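Long-range contacts in putative transcriptional regulator (Streptomyces coelicolor A3, PDB 2PQQ), which probably binds cAMP through this N-terminal domain and, as a Crp-type regulator, is thought to switch transcription through a DNA-binding domain absent from this construct: residues S27-V31 against R48-V52; S84-P88 against L106-L111. One frame throughout, in Å; residues are numbered along the deposited sequence.

Contact 1 (S27-V31 against R48-V52); sequences SMSEV and RLYVV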
# COMPACT_ATOMS: atom_id res chain seq x y z
N SER A 27 23.15 18.24 -17.23
CA SER A 27 23.30 18.37 -15.77
C SER A 27 23.89 17.15 -15.10
O SER A 27 24.40 17.24 -13.99
CB SER A 27 21.96 18.70 -15.14
OG SER A 27 21.61 20.02 -15.51
N MSE A 28 23.83 16.01 -15.79
CA MSE A 28 24.22 14.74 -15.18
C MSE A 28 25.71 14.44 -15.30
O MSE A 28 26.40 14.98 -16.17
CB MSE A 28 23.40 13.58 -15.77
CG MSE A 28 21.91 13.68 -15.42
SE MSE A 28 20.81 12.38 -16.39
CE MSE A 28 20.38 11.25 -14.84
N SER A 29 26.20 13.58 -14.40
CA SER A 29 27.57 13.11 -14.49
C SER A 29 27.67 11.62 -14.82
O SER A 29 26.79 10.83 -14.43
CB SER A 29 28.37 13.48 -13.23
OG SER A 29 27.54 13.48 -12.09
N GLU A 30 28.70 11.27 -15.58
CA GLU A 30 28.95 9.90 -16.00
C GLU A 30 29.63 9.15 -14.86
O GLU A 30 30.52 9.69 -14.21
CB GLU A 30 29.89 9.89 -17.21
CG GLU A 30 29.23 9.60 -18.55
CD GLU A 30 29.08 8.10 -18.79
OE1 GLU A 30 28.15 7.49 -18.21
OE2 GLU A 30 29.92 7.54 -19.55
N VAL A 31 29.17 7.93 -14.61
CA VAL A 31 29.81 7.04 -13.64
C VAL A 31 30.07 5.70 -14.38
O VAL A 31 29.23 5.25 -15.16
CB VAL A 31 28.90 6.85 -12.38
CG1 VAL A 31 29.51 5.86 -11.41
CG2 VAL A 31 28.66 8.18 -11.66
N ARG A 48 21.66 11.16 -4.68
CA ARG A 48 21.77 11.06 -6.13
C ARG A 48 20.81 10.03 -6.65
O ARG A 48 20.62 8.99 -6.04
CB ARG A 48 23.17 10.55 -6.54
CG ARG A 48 24.29 11.51 -6.46
CD ARG A 48 25.57 10.78 -6.80
NE ARG A 48 26.36 11.50 -7.80
CZ ARG A 48 27.48 11.02 -8.37
NH1 ARG A 48 27.94 9.81 -8.05
NH2 ARG A 48 28.12 11.74 -9.28
N LEU A 49 20.26 10.31 -7.80
CA LEU A 49 19.55 9.39 -8.64
C LEU A 49 20.46 8.93 -9.75
O LEU A 49 21.29 9.67 -10.15
CB LEU A 49 18.41 10.18 -9.24
CG LEU A 49 17.67 9.87 -10.50
CD1 LEU A 49 16.42 10.64 -10.51
CD2 LEU A 49 18.47 10.19 -11.67
N TYR A 50 20.32 7.70 -10.20
CA TYR A 50 21.11 7.20 -11.33
C TYR A 50 20.17 6.64 -12.38
O TYR A 50 19.10 6.12 -12.05
CB TYR A 50 22.08 6.08 -10.91
CG TYR A 50 23.08 6.41 -9.83
CD1 TYR A 50 24.39 6.79 -10.14
CD2 TYR A 50 22.72 6.31 -8.47
CE1 TYR A 50 25.32 7.12 -9.11
CE2 TYR A 50 23.64 6.61 -7.45
CZ TYR A 50 24.92 7.03 -7.77
OH TYR A 50 25.82 7.28 -6.74
N VAL A 51 20.55 6.70 -13.63
CA VAL A 51 19.89 5.95 -14.69
C VAL A 51 20.96 5.06 -15.24
O VAL A 51 21.99 5.53 -15.58
CB VAL A 51 19.36 6.89 -15.78
CG1 VAL A 51 18.88 6.14 -16.94
CG2 VAL A 51 18.27 7.78 -15.25
N VAL A 52 20.75 3.76 -15.18
CA VAL A 52 21.74 2.84 -15.74
C VAL A 52 21.67 2.96 -17.26
O VAL A 52 20.59 2.85 -17.85
CB VAL A 52 21.46 1.35 -15.31
CG1 VAL A 52 22.36 0.39 -16.08
CG2 VAL A 52 21.66 1.17 -13.84

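Contact 2 (S84-P88 against L106-L111); sequences SLFDP and LGHGDL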
# COMPACT_ATOMS: atom_id res chain seq x y z
N SER A 84 15.86 9.95 -3.68
CA SER A 84 17.01 10.55 -3.01
C SER A 84 17.47 11.84 -3.68
O SER A 84 18.09 12.67 -3.04
CB SER A 84 18.16 9.54 -2.87
OG SER A 84 18.92 9.49 -4.04
N LEU A 85 17.13 12.03 -4.95
CA LEU A 85 17.30 13.33 -5.60
C LEU A 85 16.53 14.45 -4.85
O LEU A 85 17.01 15.56 -4.74
CB LEU A 85 16.83 13.21 -7.06
CG LEU A 85 16.73 14.46 -7.94
CD1 LEU A 85 18.08 15.16 -8.18
CD2 LEU A 85 16.06 14.11 -9.27
N PHE A 86 15.34 14.14 -4.34
CA PHE A 86 14.50 15.14 -3.72
C PHE A 86 14.58 15.11 -2.21
O PHE A 86 14.44 16.14 -1.55
CB PHE A 86 13.06 14.92 -4.16
CG PHE A 86 12.87 14.95 -5.66
CD1 PHE A 86 13.13 16.11 -6.38
CD2 PHE A 86 12.45 13.82 -6.34
CE1 PHE A 86 12.97 16.16 -7.79
CE2 PHE A 86 12.29 13.84 -7.74
CZ PHE A 86 12.55 15.03 -8.46
N ASP A 87 14.80 13.92 -1.65
CA ASP A 87 14.79 13.72 -0.23
C ASP A 87 16.02 12.87 0.15
O ASP A 87 15.88 11.69 0.42
CB ASP A 87 13.48 13.04 0.18
CG ASP A 87 13.31 12.93 1.69
OD1 ASP A 87 13.80 13.81 2.44
OD2 ASP A 87 12.68 11.95 2.14
N PRO A 88 17.23 13.48 0.15
CA PRO A 88 18.45 12.80 0.55
C PRO A 88 18.29 12.09 1.90
O PRO A 88 17.66 12.61 2.81
CB PRO A 88 19.46 13.95 0.69
CG PRO A 88 18.99 14.95 -0.33
CD PRO A 88 17.50 14.89 -0.25
N LEU A 106 22.27 12.19 -11.21
CA LEU A 106 21.86 13.57 -10.92
C LEU A 106 21.78 13.72 -9.40
O LEU A 106 21.09 12.95 -8.75
CB LEU A 106 20.50 13.90 -11.58
CG LEU A 106 20.00 15.36 -11.54
CD1 LEU A 106 20.83 16.32 -12.43
CD2 LEU A 106 18.50 15.47 -11.86
N GLY A 107 22.49 14.71 -8.85
CA GLY A 107 22.51 14.94 -7.40
C GLY A 107 21.48 15.98 -6.98
O GLY A 107 21.11 16.88 -7.77
N HIS A 108 21.02 15.87 -5.74
CA HIS A 108 20.20 16.91 -5.14
C HIS A 108 20.75 18.33 -5.42
O HIS A 108 19.99 19.24 -5.77
CB HIS A 108 20.03 16.69 -3.63
CG HIS A 108 19.01 17.60 -3.03
ND1 HIS A 108 19.35 18.69 -2.26
CD2 HIS A 108 17.66 17.63 -3.15
CE1 HIS A 108 18.26 19.33 -1.90
NE2 HIS A 108 17.22 18.72 -2.43
N GLY A 109 22.07 18.49 -5.28
CA GLY A 109 22.78 19.76 -5.48
C GLY A 109 22.65 20.34 -6.89
O GLY A 109 22.83 21.54 -7.08
N ASP A 110 22.32 19.49 -7.86
CA ASP A 110 22.20 19.92 -9.26
C ASP A 110 20.80 20.36 -9.64
O ASP A 110 20.54 20.81 -10.77
CB ASP A 110 22.55 18.76 -10.19
CG ASP A 110 23.92 18.22 -9.95
OD1 ASP A 110 24.85 19.02 -9.70
OD2 ASP A 110 24.06 16.98 -10.02
N LEU A 111 19.88 20.19 -8.71
CA LEU A 111 18.49 20.48 -8.97
C LEU A 111 18.21 21.97 -9.03
O LEU A 111 17.56 22.46 -9.95
CB LEU A 111 17.64 19.84 -7.86
CG LEU A 111 16.21 19.41 -8.10
CD1 LEU A 111 16.03 18.66 -9.44
CD2 LEU A 111 15.77 18.57 -6.85
O HOH W 1 13.80 18.60 -3.11

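Contact 1 (S27-V31 against R48-V52)
The first segment follows helix 18-27 and becomes a strand at S29. M28, a selenomethionine, points at the other segment. Its CE lies 3.8 Å from CD2 of L49 and 4.1 Å from CG2 of V51, so the long side chain meets the tips of L49 and V51 between the two strands. At S29 the contact turns polar but loose: R48 NH2 gives a weak hydrogen bond to S29 OG at 3.4 Å. V31 turns back toward R48-V52, and its CG2 meets the edge of the Y50 ring, 4.3 Å from CE1, and lies 4.0 Å from R48 NH1. The axes of the strand segments come no closer than 9.2 Å and run at 64° to each other, so side chains alone make this contact. The gap is bridged by strand 101-107, which pairs with both segments: S29 with A105 and V31 with L103 on one side, L49 with L106 and V51 with L104 on the other. This places the contact in the antiparallel sheet of the cyclic nucleotide-binding beta-roll, with L7 touching M28 and L12 touching L49.

Contact 2 (S84-P88 against L106-L111)
L85 is the main bump. Its side chain fills a hollow formed by L106, G107 and L111: L85 CD1 lies 3.7 Å from L106 CD2, 3.5 Å from G107 O and 4.2 Å from L111 CD1. The hollow lies beside a turn in which D110 N bonds to G107 O (2.9 Å) and D110 OD2 accepts from G107 N (3.0 Å). L111 is a second bump. Its CD2 reaches 3.6 Å from F86 CD1, and L125 of helix 120-139 touches both residues. In the cyclic nucleotide-binding domain, this is where the last strand of the beta-roll passes into the C-terminal helices and meets the loop between strands 79-80 and 89-90. The H108 ring is a flat shelf for P88, whose CG sits over its face in a CH-pi contact, 4.2 Å from the centroid. A water donates to F86 O (3.0 Å) and makes a weak bond with H108 NE2 (3.5 Å). From the same loop, D87 forms a salt bridge with R127 of the second subunit.

How the contacts relate
The contacts follow in series along the chain: contact 1 closes before contact 2 opens. Their centres are about 11 Å apart, and they touch. Strand 101-107 joins them. It lies between strands 29-33 and 45-54 in one sheet, and its end supplies L106 to contact 2. L49 O and L106 N are 2.9 Å apart, probably a hydrogen bond. L49 CD1 also packs on L85 CD2 at 3.7 Å, and S27 CB on L106 CD1 at 3.8 Å. Contact 1 thus lies across strands of the beta-roll, whereas contact 2 lies where the roll meets helix 120-139 and the second subunit. Together they link the sheet of the probable cAMP-binding domain to the loop that touches the second subunit.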